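DNA replication regulator protein HobA (Helicobacter pylori, PDB 2UVP) is required for the initiation of DNA replication and increases the binding of the initiator DnaA to the oriC region. Local coordinates at residues V58-D61 with F67-Y70; S62-F67 with W119-I124; F140-E145 with Y163-L168. One frame throughout, in Å; residues are numbered along the deposited sequence.

Interaction 1 of 3, residues V58-D61 with F67-Y70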
loop_
_atom_site.group_PDB
_atom_site.type_symbol
_atom_site.label_atom_id
_atom_site.label_comp_id
_atom_site.label_asym_id
_atom_site.label_seq_id
_atom_site.Cartn_x
_atom_site.Cartn_y
_atom_site.Cartn_z
ATOM N N VAL A 58 4.529 -1.451 -15.307
ATOM C CA VAL A 58 4.025 -0.084 -15.383
ATOM C C VAL A 58 4.594 0.759 -14.252
ATOM O O VAL A 58 4.554 0.376 -13.070
ATOM C CB VAL A 58 2.453 -0.043 -15.339
ATOM C CG1 VAL A 58 1.956 1.361 -15.694
ATOM C CG2 VAL A 58 1.841 -1.037 -16.335
ATOM N N SER A 59 5.119 1.931 -14.606
ATOM C CA SER A 59 5.635 2.865 -13.618
ATOM C C SER A 59 5.145 4.281 -13.947
ATOM O O SER A 59 4.736 4.557 -15.091
ATOM C CB SER A 59 7.175 2.840 -13.588
ATOM O OG SER A 59 7.727 3.140 -14.856
ATOM N N ALA A 60 5.214 5.165 -12.955
ATOM C CA ALA A 60 4.801 6.585 -13.135
ATOM C C ALA A 60 5.542 7.447 -12.154
ATOM O O ALA A 60 5.935 6.981 -11.069
ATOM C CB ALA A 60 3.307 6.742 -12.926
ATOM N N ASP A 61 5.682 8.727 -12.493
ATOM C CA ASP A 61 6.279 9.685 -11.569
ATOM C C ASP A 61 5.397 9.918 -10.329
ATOM O O ASP A 61 4.253 9.448 -10.269
ATOM C CB ASP A 61 6.682 10.987 -12.315
ATOM C CG ASP A 61 5.491 11.838 -12.756
ATOM O OD1 ASP A 61 4.372 11.704 -12.215
ATOM O OD2 ASP A 61 5.693 12.695 -13.644
ATOM N N PHE A 67 -2.534 7.659 -11.684
ATOM C CA PHE A 67 -2.752 7.187 -13.053
ATOM C C PHE A 67 -2.194 5.770 -13.226
ATOM O O PHE A 67 -2.756 4.953 -13.954
ATOM C CB PHE A 67 -2.172 8.165 -14.073
ATOM C CG PHE A 67 -2.465 7.793 -15.508
ATOM C CD1 PHE A 67 -3.788 7.707 -15.970
ATOM C CD2 PHE A 67 -1.420 7.502 -16.387
ATOM C CE1 PHE A 67 -4.069 7.389 -17.328
ATOM C CE2 PHE A 67 -1.687 7.154 -17.735
ATOM C CZ PHE A 67 -3.026 7.088 -18.190
ATOM N N LEU A 68 -1.102 5.481 -12.526
ATOM C CA LEU A 68 -0.612 4.095 -12.403
ATOM C C LEU A 68 -1.758 3.208 -11.883
ATOM O O LEU A 68 -2.077 2.178 -12.465
ATOM C CB LEU A 68 0.573 4.047 -11.425
ATOM C CG LEU A 68 1.677 2.986 -11.544
ATOM C CD1 LEU A 68 2.382 2.787 -10.214
ATOM C CD2 LEU A 68 1.332 1.678 -12.199
ATOM N N ASN A 69 -2.387 3.636 -10.789
ATOM C CA ASN A 69 -3.522 2.923 -10.205
ATOM C C ASN A 69 -4.653 2.745 -11.222
ATOM O O ASN A 69 -5.223 1.645 -11.363
ATOM C CB ASN A 69 -3.967 3.712 -8.961
ATOM C CG ASN A 69 -5.062 3.029 -8.166
ATOM O OD1 ASN A 69 -5.957 2.402 -8.710
ATOM N ND2 ASN A 69 -5.007 3.200 -6.836
ATOM N N TYR A 70 -4.945 3.816 -11.951
ATOM C CA TYR A 70 -5.978 3.790 -12.993
ATOM C C TYR A 70 -5.656 2.752 -14.066
ATOM O O TYR A 70 -6.533 1.994 -14.465
ATOM C CB TYR A 70 -6.047 5.164 -13.626
ATOM C CG TYR A 70 -7.165 5.333 -14.637
ATOM C CD1 TYR A 70 -8.454 5.638 -14.232
ATOM C CD2 TYR A 70 -6.903 5.214 -16.008
ATOM C CE1 TYR A 70 -9.486 5.819 -15.177
ATOM C CE2 TYR A 70 -7.924 5.390 -16.961
ATOM C CZ TYR A 70 -9.204 5.702 -16.532
ATOM O OH TYR A 70 -10.243 5.896 -17.426
#

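Interaction 2 of 3, residues S62-F67 with W119-I124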
loop_
_atom_site.group_PDB
_atom_site.type_symbol
_atom_site.label_atom_id
_atom_site.label_comp_id
_atom_site.label_asym_id
_atom_site.label_seq_id
_atom_site.Cartn_x
_atom_site.Cartn_y
_atom_site.Cartn_z
ATOM N N SER A 62 5.947 10.603 -9.325
ATOM C CA SER A 62 5.238 10.785 -8.061
ATOM C C SER A 62 3.829 11.378 -8.273
ATOM O O SER A 62 2.841 10.860 -7.729
ATOM C CB SER A 62 6.083 11.615 -7.060
ATOM O OG SER A 62 6.712 12.726 -7.695
ATOM N N SER A 63 3.717 12.404 -9.111
ATOM C CA SER A 63 2.431 13.084 -9.278
ATOM C C SER A 63 1.403 12.201 -9.990
ATOM O O SER A 63 0.194 12.489 -9.946
ATOM C CB SER A 63 2.633 14.410 -10.010
ATOM O OG SER A 63 3.310 15.300 -9.118
ATOM N N ARG A 64 1.884 11.141 -10.645
ATOM C CA ARG A 64 0.993 10.295 -11.460
ATOM C C ARG A 64 0.715 8.919 -10.871
ATOM O O ARG A 64 0.214 8.019 -11.580
ATOM C CB ARG A 64 1.521 10.181 -12.894
ATOM C CG ARG A 64 0.817 11.126 -13.901
ATOM C CD ARG A 64 0.799 12.565 -13.412
ATOM N NE ARG A 64 2.148 13.125 -13.416
ATOM C CZ ARG A 64 2.431 14.422 -13.540
ATOM N NH1 ARG A 64 1.455 15.321 -13.673
ATOM N NH2 ARG A 64 3.697 14.814 -13.538
ATOM N N HIS A 65 0.990 8.744 -9.575
ATOM C CA HIS A 65 0.638 7.470 -8.931
ATOM C C HIS A 65 -0.843 7.160 -9.121
ATOM O O HIS A 65 -1.200 5.996 -9.317
ATOM C CB HIS A 65 0.980 7.456 -7.440
ATOM C CG HIS A 65 2.444 7.435 -7.154
ATOM N ND1 HIS A 65 2.943 7.341 -5.868
ATOM C CD2 HIS A 65 3.521 7.446 -7.977
ATOM C CE1 HIS A 65 4.265 7.332 -5.913
ATOM N NE2 HIS A 65 4.642 7.382 -7.179
ATOM N N TRP A 66 -1.705 8.180 -9.082
ATOM C CA TRP A 66 -3.139 7.934 -9.323
ATOM C C TRP A 66 -3.353 7.290 -10.702
ATOM O O TRP A 66 -4.234 6.445 -10.871
ATOM C CB TRP A 66 -3.962 9.219 -9.207
ATOM C CG TRP A 66 -3.613 10.254 -10.249
ATOM C CD1 TRP A 66 -2.664 11.219 -10.152
ATOM C CD2 TRP A 66 -4.200 10.387 -11.554
ATOM N NE1 TRP A 66 -2.641 11.982 -11.309
ATOM C CE2 TRP A 66 -3.578 11.490 -12.182
ATOM C CE3 TRP A 66 -5.210 9.693 -12.238
ATOM C CZ2 TRP A 66 -3.920 11.907 -13.486
ATOM C CZ3 TRP A 66 -5.557 10.110 -13.542
ATOM C CH2 TRP A 66 -4.915 11.216 -14.134
ATOM N N PHE A 67 -2.534 7.659 -11.684
ATOM C CA PHE A 67 -2.752 7.187 -13.053
ATOM C C PHE A 67 -2.194 5.770 -13.226
ATOM O O PHE A 67 -2.756 4.953 -13.954
ATOM C CB PHE A 67 -2.172 8.165 -14.073
ATOM C CG PHE A 67 -2.465 7.793 -15.508
ATOM C CD1 PHE A 67 -3.788 7.707 -15.970
ATOM C CD2 PHE A 67 -1.420 7.502 -16.387
ATOM C CE1 PHE A 67 -4.069 7.389 -17.328
ATOM C CE2 PHE A 67 -1.687 7.154 -17.735
ATOM C CZ PHE A 67 -3.026 7.088 -18.190
ATOM N N TRP A 119 6.310 0.281 -19.299
ATOM C CA TRP A 119 5.377 1.355 -19.674
ATOM C C TRP A 119 5.523 2.412 -18.618
ATOM O O TRP A 119 5.163 2.192 -17.452
ATOM C CB TRP A 119 3.957 0.822 -19.683
ATOM C CG TRP A 119 2.866 1.801 -20.018
ATOM C CD1 TRP A 119 2.968 3.165 -20.227
ATOM C CD2 TRP A 119 1.486 1.475 -20.160
ATOM N NE1 TRP A 119 1.718 3.690 -20.497
ATOM C CE2 TRP A 119 0.794 2.677 -20.450
ATOM C CE3 TRP A 119 0.763 0.283 -20.050
ATOM C CZ2 TRP A 119 -0.584 2.707 -20.674
ATOM C CZ3 TRP A 119 -0.597 0.303 -20.271
ATOM C CH2 TRP A 119 -1.266 1.521 -20.582
ATOM N N HIS A 120 6.095 3.558 -18.987
ATOM C CA HIS A 120 6.357 4.573 -17.966
ATOM C C HIS A 120 5.621 5.845 -18.322
ATOM O O HIS A 120 5.608 6.237 -19.490
ATOM C CB HIS A 120 7.854 4.860 -17.798
ATOM C CG HIS A 120 8.132 5.952 -16.820
ATOM N ND1 HIS A 120 8.063 5.761 -15.454
ATOM C CD2 HIS A 120 8.373 7.277 -17.004
ATOM C CE1 HIS A 120 8.312 6.907 -14.844
ATOM N NE2 HIS A 120 8.458 7.846 -15.763
ATOM N N VAL A 121 5.044 6.489 -17.310
ATOM C CA VAL A 121 4.341 7.761 -17.499
ATOM C C VAL A 121 4.932 8.870 -16.656
ATOM O O VAL A 121 4.946 8.798 -15.423
ATOM C CB VAL A 121 2.841 7.631 -17.151
ATOM C CG1 VAL A 121 2.123 8.950 -17.455
ATOM C CG2 VAL A 121 2.238 6.463 -17.931
ATOM N N GLY A 122 5.406 9.920 -17.328
ATOM C CA GLY A 122 5.751 11.151 -16.660
ATOM C C GLY A 122 7.251 11.344 -16.535
ATOM O O GLY A 122 8.035 10.794 -17.331
ATOM N N LYS A 123 7.625 12.123 -15.533
ATOM C CA LYS A 123 9.039 12.430 -15.256
ATOM C C LYS A 123 9.796 11.172 -14.887
ATOM O O LYS A 123 9.227 10.256 -14.255
ATOM C CB LYS A 123 9.142 13.415 -14.103
ATOM C CG LYS A 123 8.554 14.778 -14.402
ATOM C CD LYS A 123 8.853 15.782 -13.289
ATOM C CE LYS A 123 8.147 15.417 -11.988
ATOM N NZ LYS A 123 8.135 16.540 -10.991
ATOM N N ILE A 124 11.076 11.150 -15.254
ATOM C CA ILE A 124 11.984 10.079 -14.845
ATOM C C ILE A 124 12.783 10.626 -13.652
ATOM O O ILE A 124 13.723 11.417 -13.824
ATOM C CB ILE A 124 12.885 9.618 -16.008
ATOM C CG1 ILE A 124 12.015 9.119 -17.172
ATOM C CG2 ILE A 124 13.852 8.526 -15.520
ATOM C CD1 ILE A 124 12.730 8.879 -18.495
HETATM O O HOH W 1 5.506 16.745 -10.700
#

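Interaction 3 of 3, residues F140-E145 with Y163-L168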
loop_
_atom_site.group_PDB
_atom_site.type_symbol
_atom_site.label_atom_id
_atom_site.label_comp_id
_atom_site.label_asym_id
_atom_site.label_seq_id
_atom_site.Cartn_x
_atom_site.Cartn_y
_atom_site.Cartn_z
ATOM N N PHE A 140 7.085 1.487 -23.667
ATOM C CA PHE A 140 5.954 2.291 -24.123
ATOM C C PHE A 140 6.046 3.500 -23.229
ATOM O O PHE A 140 5.624 3.459 -22.065
ATOM C CB PHE A 140 4.687 1.488 -23.826
ATOM C CG PHE A 140 3.384 2.081 -24.338
ATOM C CD1 PHE A 140 2.202 1.795 -23.642
ATOM C CD2 PHE A 140 3.300 2.805 -25.531
ATOM C CE1 PHE A 140 0.942 2.254 -24.102
ATOM C CE2 PHE A 140 2.055 3.265 -26.001
ATOM C CZ PHE A 140 0.876 2.995 -25.277
ATOM N N LEU A 141 6.653 4.568 -23.743
ATOM C CA LEU A 141 7.040 5.685 -22.901
ATOM C C LEU A 141 6.202 6.917 -23.175
ATOM O O LEU A 141 6.150 7.415 -24.312
ATOM C CB LEU A 141 8.526 6.019 -23.080
ATOM C CG LEU A 141 9.505 4.859 -22.835
ATOM C CD1 LEU A 141 10.965 5.299 -23.071
ATOM C CD2 LEU A 141 9.337 4.265 -21.455
ATOM N N TRP A 142 5.555 7.400 -22.123
ATOM C CA TRP A 142 4.737 8.587 -22.207
ATOM C C TRP A 142 5.473 9.630 -21.421
ATOM O O TRP A 142 5.400 9.660 -20.187
ATOM C CB TRP A 142 3.369 8.319 -21.579
ATOM C CG TRP A 142 2.531 7.265 -22.225
ATOM C CD1 TRP A 142 2.925 6.246 -23.061
ATOM C CD2 TRP A 142 1.128 7.096 -22.018
ATOM N NE1 TRP A 142 1.826 5.474 -23.403
ATOM C CE2 TRP A 142 0.715 5.986 -22.782
ATOM C CE3 TRP A 142 0.166 7.816 -21.284
ATOM C CZ2 TRP A 142 -0.632 5.558 -22.825
ATOM C CZ3 TRP A 142 -1.173 7.382 -21.318
ATOM C CH2 TRP A 142 -1.554 6.268 -22.087
ATOM N N LEU A 143 6.225 10.474 -22.130
ATOM C CA LEU A 143 7.213 11.333 -21.479
ATOM C C LEU A 143 6.986 12.794 -21.774
ATOM O O LEU A 143 6.272 13.130 -22.727
ATOM C CB LEU A 143 8.641 10.962 -21.949
ATOM C CG LEU A 143 9.048 9.490 -21.793
ATOM C CD1 LEU A 143 10.404 9.235 -22.484
ATOM C CD2 LEU A 143 9.083 9.088 -20.326
ATOM N N PHE A 144 7.599 13.647 -20.956
ATOM C CA PHE A 144 7.578 15.090 -21.196
ATOM C C PHE A 144 8.704 15.565 -22.132
ATOM O O PHE A 144 8.701 16.718 -22.594
ATOM C CB PHE A 144 7.611 15.818 -19.867
ATOM C CG PHE A 144 6.455 15.470 -18.968
ATOM C CD1 PHE A 144 5.152 15.534 -19.442
ATOM C CD2 PHE A 144 6.673 15.116 -17.648
ATOM C CE1 PHE A 144 4.070 15.218 -18.606
ATOM C CE2 PHE A 144 5.608 14.811 -16.796
ATOM C CZ PHE A 144 4.300 14.865 -17.287
ATOM N N GLU A 145 9.665 14.684 -22.391
ATOM C CA GLU A 145 10.658 14.899 -23.457
ATOM C C GLU A 145 11.187 13.567 -23.946
ATOM O O GLU A 145 11.253 12.607 -23.178
ATOM C CB GLU A 145 11.805 15.795 -23.001
ATOM C CG GLU A 145 12.467 15.401 -21.695
ATOM C CD GLU A 145 13.493 16.448 -21.241
ATOM O OE1 GLU A 145 14.474 16.680 -21.992
ATOM O OE2 GLU A 145 13.309 17.034 -20.141
ATOM N N TYR A 163 -6.765 15.067 -18.058
ATOM C CA TYR A 163 -7.749 14.557 -19.003
ATOM C C TYR A 163 -7.102 13.811 -20.173
ATOM O O TYR A 163 -7.608 12.762 -20.610
ATOM C CB TYR A 163 -8.547 15.723 -19.587
ATOM C CG TYR A 163 -9.284 16.599 -18.588
ATOM C CD1 TYR A 163 -10.511 16.204 -18.063
ATOM C CD2 TYR A 163 -8.784 17.848 -18.240
ATOM C CE1 TYR A 163 -11.233 17.034 -17.188
ATOM C CE2 TYR A 163 -9.483 18.689 -17.359
ATOM C CZ TYR A 163 -10.705 18.271 -16.839
ATOM O OH TYR A 163 -11.411 19.123 -16.017
ATOM N N LYS A 164 -5.996 14.344 -20.686
ATOM C CA LYS A 164 -5.314 13.735 -21.822
ATOM C C LYS A 164 -4.795 12.355 -21.463
ATOM O O LYS A 164 -4.839 11.428 -22.270
ATOM C CB LYS A 164 -4.164 14.640 -22.290
ATOM C CG LYS A 164 -4.688 15.968 -22.866
ATOM C CD LYS A 164 -3.564 16.844 -23.501
ATOM C CE LYS A 164 -4.222 18.163 -23.971
ATOM N NZ LYS A 164 -3.240 19.113 -24.537
ATOM N N LEU A 165 -4.331 12.207 -20.227
ATOM C CA LEU A 165 -3.897 10.882 -19.776
ATOM C C LEU A 165 -5.051 9.864 -19.850
ATOM O O LEU A 165 -4.876 8.770 -20.371
ATOM C CB LEU A 165 -3.290 10.951 -18.372
ATOM C CG LEU A 165 -1.928 11.670 -18.272
ATOM C CD1 LEU A 165 -1.533 11.842 -16.818
ATOM C CD2 LEU A 165 -0.840 10.897 -19.047
ATOM N N LEU A 166 -6.215 10.230 -19.321
ATOM C CA LEU A 166 -7.402 9.366 -19.412
ATOM C C LEU A 166 -7.731 9.047 -20.865
ATOM O O LEU A 166 -8.072 7.912 -21.217
ATOM C CB LEU A 166 -8.613 10.021 -18.737
ATOM C CG LEU A 166 -8.506 10.295 -17.243
ATOM C CD1 LEU A 166 -9.847 10.806 -16.771
ATOM C CD2 LEU A 166 -8.138 9.024 -16.492
ATOM N N GLN A 167 -7.653 10.076 -21.701
ATOM C CA GLN A 167 -8.072 9.944 -23.080
ATOM C C GLN A 167 -7.126 8.977 -23.817
ATOM O O GLN A 167 -7.570 8.100 -24.583
ATOM C CB GLN A 167 -8.087 11.318 -23.729
ATOM C CG GLN A 167 -8.737 11.273 -25.096
ATOM C CD GLN A 167 -8.681 12.615 -25.802
ATOM O OE1 GLN A 167 -8.443 13.653 -25.180
ATOM N NE2 GLN A 167 -8.834 12.582 -27.126
ATOM N N LEU A 168 -5.827 9.109 -23.560
ATOM C CA LEU A 168 -4.851 8.187 -24.185
ATOM C C LEU A 168 -5.025 6.760 -23.666
ATOM O O LEU A 168 -4.897 5.793 -24.425
ATOM C CB LEU A 168 -3.422 8.653 -23.933
ATOM C CG LEU A 168 -3.044 9.952 -24.667
ATOM C CD1 LEU A 168 -1.776 10.490 -24.028
ATOM C CD2 LEU A 168 -2.906 9.733 -26.223
#

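Interaction 1 of 3, residues V58-D61 with F67-Y70
Val58 and Ala60 of strand 55-60 meet Leu68 of helix 65-75 inside the first beta-alpha-beta unit of the sheet, the crossover that runs on to strand 88-90. Between side chains the contact is apolar and buried, and one leucine makes it from the helix side. CD2 of Leu68 reaches Val58, lying 3.6 Å from Val58 CG1, and the two side chains lie alongside each other, running in opposite senses. The same methyl sits 3.6 Å from the carbonyl O of Val58, so the leucine rests against the strand backbone as well as its side chains. Val58 and Ala60 both direct their CB toward the helix, while Ser59 between them turns to the other side of the sheet.

The polar groups of the strand end have partners outside both segments. Ser59 OG is hydrogen-bonded to His120 ND1, and the carboxylate of Asp61, just past the strand end, is shared between Arg64 NE and the backbone N of Lys123. On the strand's other flank, Val58 pairs through its backbone with Ile89 and Phe91.

In Leu68, chi1 of -152° and chi2 of -157° together bring CD2 to Val58, while Leu68 CB stays 4.1 Å from Ala60 CB.

Interaction 2 of 3, residues S62-F67 with W119-I124
Phe67 and Val121 make the direct apolar contact between the start of helix 65-75 and the end of strand 116-121. The valine stands roughly perpendicular to the phenylalanine side chain. Both valine methyls take part: Val121 CG1 is 4.0 Å from Phe67 CD2 and approaches the ring obliquely, whereas Val121 CG2 lies in the ring plane at its edge, 4.0 Å from Phe67 CE2. With CG anti to the backbone N (chi1 -175°), Phe67 extends its ring from the helix toward the strand. Leu165 of helix 161-180 packs on both residues.

Arg64 adds a looser contact, its CG 4.4 Å from Val121 CG1. The charged end belongs elsewhere, in the salt bridge to Asp61, and the CB of Ser63 lies over the centre of one face of the guanidinium. Gly122, next to this arginine, takes a backbone conformation (phi 105°, psi -155°) that suits glycine.

Polar links lie around the loop that follows the strand. A water joins the two segments, accepting from Lys123 NZ at 2.7 Å and standing 3.1 Å from Ser63 OG. Within residues 119-124, His120 NE2 donates to Lys123 O over 2.9 Å, with the oxygen in the imidazole plane but the donor well above the carbonyl plane.

Arg64 is the N-cap residue of helix 65-75, and the contact sets the start of this helix beside the C-terminal ends of neighbouring parallel strands, an arrangement consistent with the three-layer alpha-beta-alpha fold of the SIS clan.

Interaction 3 of 3, residues F140-E145 with Y163-L168
Strand 139-143 of the parallel sheet is covered here by helix 161-180, and the helix-on-sheet packing rests on one indole, that of Trp142, set against Leu165 and Leu168 one helical turn apart. The six-membered ring does the touching. Its CH2 atom comes within 3.5 Å of Leu168 CB, and its CZ3 atom is 3.7 Å from the same carbon; this approach is oblique to the ring. Leu165 comes in differently, with CD2 at the edge of the indole and in its plane, 3.9 Å from Trp142 CE3. The helix backbone is close too, since Leu168 C lies 3.8 Å from Trp142 CH2.

The indole has CG anti to its carbonyl carbon (chi1 -62°), and with chi2 at 20° its benzo ring is carried out to the helix. Its pyrrole side stays near the strand, where Trp142 NE1 sits 3.2 Å above the centre of one face of the Phe140 ring. Trp119 of the neighbouring strand meets both Phe140 and Trp142, its ring plane at about 50° to theirs. Leu165 also packs on Trp66, so the same leucine faces helix 65-75, and Leu168 touches Leu154 in a loop.

Between these two segments the contact is made almost wholly of carbon, and all three touching residues are buried. The helix is therefore held to the strand here by close fit and removal of apolar surface from water, with no directional bond between them.

How the interactions relate
The three contacts lie on one parallel sheet, on its adjacent strands 55-60, 116-121 and 139-143. Interactions 1 and 2 have centres about 5 Å apart and share helix 65-75; their segments overlap at Phe67, which of the two makes contact only in interaction 2. Residues 62-67 follow directly on 58-61 along the chain. Interaction 3 comes last in sequence, its centre about 9 Å from that of interaction 2 and about 11 Å from that of interaction 1. It brings in helix 161-180, which lies against helix 65-75: Phe67 CZ is 3.3 Å from Leu165 O. Both helices and the three strands thus meet on one side of the sheet, around Phe67, Leu165 and Trp142.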